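Local coordinates for protein mRNA interferase YafQ (Escherichia coli, PDB 4MMG) that acts as the toxin of a type II toxin-antitoxin pair, cutting mRNA on the ribosome at lysine codons and so inhibiting translation elongation, at residues A[70-74]-A[86-90]; A[5-9]-A[77-82]. The protein carries 1 engineered substitution. One frame throughout, in Å; residues are numbered along the deposited sequence. Where two conformers were deposited one is given.

Contact 1 of 2, residues A[70-74]-A[86-90]; sequences DWILI and RTGTQ. Engineered in segment 86-90: Gln90 (natural residue His).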
loop_
_atom_site.group_PDB
_atom_site.type_symbol
_atom_site.label_atom_id
_atom_site.label_comp_id
_atom_site.label_asym_id
_atom_site.label_seq_id
_atom_site.Cartn_x
_atom_site.Cartn_y
_atom_site.Cartn_z
ATOM N N ASP A 70 -3.768 -8.608 9.089
ATOM C CA ASP A 70 -4.267 -7.318 9.575
ATOM C C ASP A 70 -3.239 -6.209 9.386
ATOM O O ASP A 70 -3.097 -5.321 10.230
ATOM C CB ASP A 70 -4.713 -7.412 11.040
ATOM C CG ASP A 70 -5.531 -6.203 11.492
ATOM O OD1 ASP A 70 -6.283 -5.631 10.664
ATOM O OD2 ASP A 70 -5.424 -5.818 12.681
ATOM N N TRP A 71 -2.533 -6.251 8.261
ATOM C CA TRP A 71 -1.665 -5.149 7.868
ATOM C C TRP A 71 -1.887 -4.912 6.389
ATOM O O TRP A 71 -1.515 -5.743 5.554
ATOM C CB TRP A 71 -0.204 -5.491 8.135
ATOM C CG TRP A 71 0.770 -4.366 7.868
ATOM C CD1 TRP A 71 0.476 -3.070 7.546
ATOM C CD2 TRP A 71 2.201 -4.449 7.924
ATOM N NE1 TRP A 71 1.641 -2.339 7.403
ATOM C CE2 TRP A 71 2.711 -3.165 7.629
ATOM C CE3 TRP A 71 3.101 -5.485 8.198
ATOM C CZ2 TRP A 71 4.079 -2.897 7.593
ATOM C CZ3 TRP A 71 4.465 -5.216 8.159
ATOM C CH2 TRP A 71 4.938 -3.933 7.862
ATOM N N ILE A 72 -2.512 -3.779 6.082
ATOM C CA ILE A 72 -2.962 -3.426 4.741
ATOM C C ILE A 72 -2.111 -2.303 4.182
ATOM O O ILE A 72 -1.696 -1.409 4.930
ATOM C CB ILE A 72 -4.396 -2.877 4.804
ATOM C CG1 ILE A 72 -5.309 -3.838 5.542
ATOM C CG2 ILE A 72 -4.936 -2.566 3.400
ATOM C CD1 ILE A 72 -5.532 -5.040 4.781
ATOM N N LEU A 73 -1.871 -2.345 2.874
ATOM C CA LEU A 73 -1.347 -1.209 2.127
ATOM C C LEU A 73 -2.438 -0.710 1.190
ATOM O O LEU A 73 -2.968 -1.489 0.391
ATOM C CB LEU A 73 -0.128 -1.617 1.307
ATOM C CG LEU A 73 0.333 -0.555 0.300
ATOM C CD1 LEU A 73 0.900 0.645 1.025
ATOM C CD2 LEU A 73 1.353 -1.101 -0.698
ATOM N N ILE A 74 -2.785 0.574 1.300
ATOM C CA ILE A 74 -3.681 1.224 0.352
ATOM C C ILE A 74 -2.822 2.088 -0.571
ATOM O O ILE A 74 -2.016 2.918 -0.117
ATOM C CB ILE A 74 -4.744 2.106 1.038
ATOM C CG1 ILE A 74 -5.702 1.252 1.867
ATOM C CG2 ILE A 74 -5.522 2.897 -0.001
ATOM C CD1 ILE A 74 -6.702 2.075 2.678
ATOM N N ARG A 86 -1.855 4.862 2.374
ATOM C CA ARG A 86 -1.912 4.554 3.803
ATOM C C ARG A 86 -1.413 3.145 4.049
ATOM O O ARG A 86 -1.439 2.300 3.148
ATOM C CB ARG A 86 -3.345 4.660 4.349
ATOM C CG ARG A 86 -3.873 6.082 4.486
ATOM C CD ARG A 86 -4.740 6.241 5.722
ATOM N NE ARG A 86 -3.981 6.035 6.955
ATOM C CZ ARG A 86 -4.525 5.973 8.166
ATOM N NH1 ARG A 86 -5.838 6.084 8.312
ATOM N NH2 ARG A 86 -3.759 5.775 9.227
ATOM N N THR A 87 -0.964 2.892 5.270
ATOM C CA THR A 87 -0.711 1.523 5.702
ATOM C C THR A 87 -1.028 1.362 7.185
ATOM O O THR A 87 -0.807 2.279 7.980
ATOM C CB THR A 87 0.728 1.056 5.354
ATOM O OG1 THR A 87 0.836 -0.353 5.575
ATOM C CG2 THR A 87 1.768 1.773 6.199
ATOM N N GLY A 88 -1.577 0.209 7.554
ATOM C CA GLY A 88 -1.928 -0.047 8.936
ATOM C C GLY A 88 -2.950 -1.157 9.042
ATOM O O GLY A 88 -3.107 -1.960 8.125
ATOM N N THR A 89 -3.655 -1.197 10.165
ATOM C CA THR A 89 -4.678 -2.205 10.381
ATOM C C THR A 89 -5.904 -1.892 9.543
ATOM O O THR A 89 -6.103 -0.760 9.095
ATOM C CB THR A 89 -5.122 -2.276 11.852
ATOM O OG1 THR A 89 -5.732 -1.035 12.219
ATOM C CG2 THR A 89 -3.941 -2.570 12.780
ATOM N N GLN A 90 -6.745 -2.897 9.348
ATOM C CA GLN A 90 -8.001 -2.679 8.657
ATOM C C GLN A 90 -8.868 -1.666 9.410
ATOM O O GLN A 90 -9.498 -0.803 8.801
ATOM C CB GLN A 90 -8.733 -4.005 8.514
ATOM C CG GLN A 90 -9.990 -3.923 7.682
ATOM C CD GLN A 90 -10.481 -5.293 7.283
ATOM O OE1 GLN A 90 -10.057 -5.843 6.262
ATOM N NE2 GLN A 90 -11.365 -5.859 8.088
#
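The indole of Trp71 meets segment 86-90 with its edge: Thr87 OG1 and Gly88 O both lie near the ring plane, on the pyrrole side. Trp71 NE1 is 2.8 Å from Thr87 OG1, but the angle at the hydrogen, 129°, makes this a weak bond. Outside the two segments, Met29 and Leu32 of helix 29-40 pack against the Trp71 side chain. The other flat group, the Asp70 carboxylate, uses OD1 on its syn side to accept Gln90 N at 3.1 Å; the bond is almost straight, although the donor stands 33° out of the carboxylate plane. OD2 of Asp70 lies 3.6 Å from Thr89 CG2. With chi1 at -170°, Thr87 OG1 points opposite the backbone N, reaches across the strands and donates to Ile72 O at 2.8 Å from above the carbonyl plane. Gly88 N meets the same oxygen in that plane, so two donors grip it. This is the antiparallel hairpin 71-77/81-88 of the RelE-family toxin sheet, whose register is set by the hydrogen-bonded pairs Ile72-Gly88 and Ile74-Arg86, with Leu73-Thr87 the non-hydrogen-bonded pair between them. Ile72 N donates to Gly88 O at 2.8 Å, and Ile74 N to Arg86 O at 2.9 Å. Arg86 turns its guanidinium to a salt bridge with Asp18, while Thr89 OG1 N-caps helix 90-94, accepting from Ala92 N. Gln90, engineered in place of the inferred proton-donor histidine, begins that helix.

Contact 2 of 2, residues A[5-9]-A[77-82]; sequences IQRDI and LTDKLL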
loop_
_atom_site.group_PDB
_atom_site.type_symbol
_atom_site.label_atom_id
_atom_site.label_comp_id
_atom_site.label_asym_id
_atom_site.label_seq_id
_atom_site.Cartn_x
_atom_site.Cartn_y
_atom_site.Cartn_z
ATOM N N ILE A 5 5.388 9.715 -21.509
ATOM C CA ILE A 5 4.803 9.478 -20.192
ATOM C C ILE A 5 5.635 8.509 -19.355
ATOM O O ILE A 5 5.825 7.346 -19.727
ATOM C CB ILE A 5 3.367 8.940 -20.336
ATOM N N GLN A 6 6.129 8.996 -18.221
ATOM C CA GLN A 6 6.807 8.142 -17.259
ATOM C C GLN A 6 6.021 8.143 -15.966
ATOM O O GLN A 6 5.694 9.203 -15.434
ATOM C CB GLN A 6 8.220 8.646 -16.979
ATOM C CG GLN A 6 9.129 8.678 -18.188
ATOM C CD GLN A 6 10.585 8.775 -17.792
ATOM O OE1 GLN A 6 11.076 7.978 -16.994
ATOM N NE2 GLN A 6 11.282 9.762 -18.334
ATOM N N ARG A 7 5.715 6.950 -15.461
ATOM C CA ARG A 7 5.001 6.815 -14.193
ATOM C C ARG A 7 5.885 7.274 -13.040
ATOM O O ARG A 7 7.062 6.925 -12.971
ATOM C CB ARG A 7 4.558 5.365 -13.977
ATOM C CG ARG A 7 3.842 5.114 -12.651
ATOM C CD ARG A 7 3.585 3.621 -12.418
ATOM N NE ARG A 7 2.498 3.099 -13.245
ATOM C CZ ARG A 7 2.330 1.813 -13.557
ATOM N NH1 ARG A 7 3.184 0.886 -13.119
ATOM N NH2 ARG A 7 1.304 1.453 -14.315
ATOM N N ASP A 8 5.312 8.059 -12.136
ATOM C CA ASP A 8 6.068 8.573 -11.006
ATOM C C ASP A 8 5.908 7.695 -9.763
ATOM O O ASP A 8 5.253 6.658 -9.803
ATOM C CB ASP A 8 5.693 10.034 -10.719
ATOM C CG ASP A 8 4.376 10.195 -9.962
ATOM O OD1 ASP A 8 3.660 9.208 -9.685
ATOM O OD2 ASP A 8 4.044 11.351 -9.634
ATOM N N ILE A 9 6.516 8.097 -8.661
ATOM C CA ILE A 9 6.287 7.419 -7.394
ATOM C C ILE A 9 5.918 8.496 -6.409
ATOM O O ILE A 9 6.614 9.511 -6.317
ATOM C CB ILE A 9 7.536 6.695 -6.875
ATOM C CG1 ILE A 9 8.041 5.673 -7.895
ATOM C CG2 ILE A 9 7.217 5.982 -5.565
ATOM C CD1 ILE A 9 9.391 5.095 -7.536
ATOM N N LEU A 77 -2.721 3.132 -8.378
ATOM C CA LEU A 77 -1.872 2.836 -9.523
ATOM C C LEU A 77 -2.594 3.153 -10.827
ATOM O O LEU A 77 -3.625 2.549 -11.149
ATOM C CB LEU A 77 -1.419 1.372 -9.513
ATOM C CG LEU A 77 -0.472 0.973 -10.644
ATOM C CD1 LEU A 77 0.859 1.674 -10.488
ATOM C CD2 LEU A 77 -0.288 -0.531 -10.642
ATOM N N THR A 78 -2.058 4.128 -11.555
ATOM C CA THR A 78 -2.514 4.416 -12.910
ATOM C C THR A 78 -1.316 4.351 -13.852
ATOM O O THR A 78 -0.200 4.031 -13.430
ATOM C CB THR A 78 -3.150 5.810 -13.003
ATOM O OG1 THR A 78 -2.125 6.807 -12.901
ATOM C CG2 THR A 78 -4.183 6.010 -11.902
ATOM N N ASP A 79 -1.536 4.652 -15.127
ATOM C CA ASP A 79 -0.423 4.691 -16.071
ATOM C C ASP A 79 0.552 5.819 -15.726
ATOM O O ASP A 79 1.736 5.747 -16.054
ATOM C CB ASP A 79 -0.923 4.848 -17.510
ATOM C CG ASP A 79 -1.673 3.625 -18.009
ATOM O OD1 ASP A 79 -1.600 2.564 -17.355
ATOM O OD2 ASP A 79 -2.335 3.728 -19.064
ATOM N N LYS A 80 0.046 6.846 -15.045
ATOM C CA LYS A 80 0.823 8.045 -14.743
ATOM C C LYS A 80 1.453 8.049 -13.354
ATOM O O LYS A 80 2.463 8.715 -13.125
ATOM C CB LYS A 80 -0.052 9.291 -14.879
ATOM C CG LYS A 80 -0.534 9.559 -16.288
ATOM C CD LYS A 80 -1.240 10.900 -16.370
ATOM C CE LYS A 80 -1.822 11.100 -17.754
ATOM N NZ LYS A 80 -0.907 10.544 -18.789
ATOM N N LEU A 81 0.856 7.333 -12.411
ATOM C CA LEU A 81 1.345 7.442 -11.043
ATOM C C LEU A 81 1.222 6.162 -10.242
ATOM O O LEU A 81 0.313 5.351 -10.462
ATOM C CB LEU A 81 0.665 8.607 -10.308
ATOM C CG LEU A 81 -0.814 8.557 -9.926
ATOM C CD1 LEU A 81 -1.054 7.787 -8.627
ATOM C CD2 LEU A 81 -1.363 9.971 -9.791
ATOM N N LEU A 82 2.168 5.984 -9.327
ATOM C CA LEU A 82 2.021 5.016 -8.250
ATOM C C LEU A 82 2.071 5.830 -6.975
ATOM O O LEU A 82 3.059 6.513 -6.717
ATOM C CB LEU A 82 3.165 4.007 -8.265
ATOM C CG LEU A 82 3.394 3.181 -6.993
ATOM C CD1 LEU A 82 2.188 2.310 -6.648
ATOM C CD2 LEU A 82 4.645 2.319 -7.149
HETATM O O HOH W 1 3.363 10.696 -14.734
#
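Arg7 lies across Leu77 at about a right angle, with CD1 of Leu77 over the centre of one guanidinium face, 3.4 Å from Arg7 CZ. The arginine reaches this place because CG is anti to the backbone N (chi1 178°) and the chain then bends at chi3 (-75°), after its CG has passed alongside the Leu81 backbone. At the guanidinium edge stands the carbonyl of Thr78: Arg7 NE donates to Thr78 O at 2.9 Å, approaching nearly head-on to the carbonyl, though the bond is bent at the hydrogen and the oxygen is tilted from the guanidinium plane. Arg7 NH2 adds a weak bond to the same oxygen. The third nitrogen, NH1, hydrogen-bonds to Asn42 OD1. Asp8 and Leu81 are oriented quite differently, side by side and pointing the same way, with Asp8 OD1 3.1 Å from Leu81 CB. The backbones run parallel here, in a loose pairing of strands 8-11 and 81-88. Asp8 N donates to Lys80 O at 3.1 Å and Leu82 N to Asp8 O at 3.2 Å, each donor standing well above the acceptor's carbonyl plane. A water adds a bridge, donating to Gln6 O and, at 2.7 Å, to Lys80 O. The turn itself is shaped by Thr78, whose OG1 accepts from Lys80 N in an ST turn and also from Leu81 N. Asp79 OD1 stays 4.3 Å from Arg7 NH2, beyond a salt bridge. In the conformer described, the arginine is therefore held chiefly by neutral carbonyl and amide acceptors and by contact with a leucine methyl, while the nearby aspartate probably contributes a longer-range attraction.

How the contacts relate
Contact 1 and contact 2 both use strand 81-88, at its two ends, and their centres are 22 Å apart on opposite sides of the chain's centre. Strand 81-88 lies between 8-11, its parallel neighbour, and 71-77, its antiparallel one. Along the sequence the segments alternate in the order 5-9, 70-74, 77-82, 86-90: the first modelled residues lie beside the hairpin turn, while the far end of the same hairpin leads into helix 90-94. One strand thus links the surface-exposed edge of the mixed sheet to the end that carries the inferred catalytic position, changed in this variant; contact 2 lies away from that site.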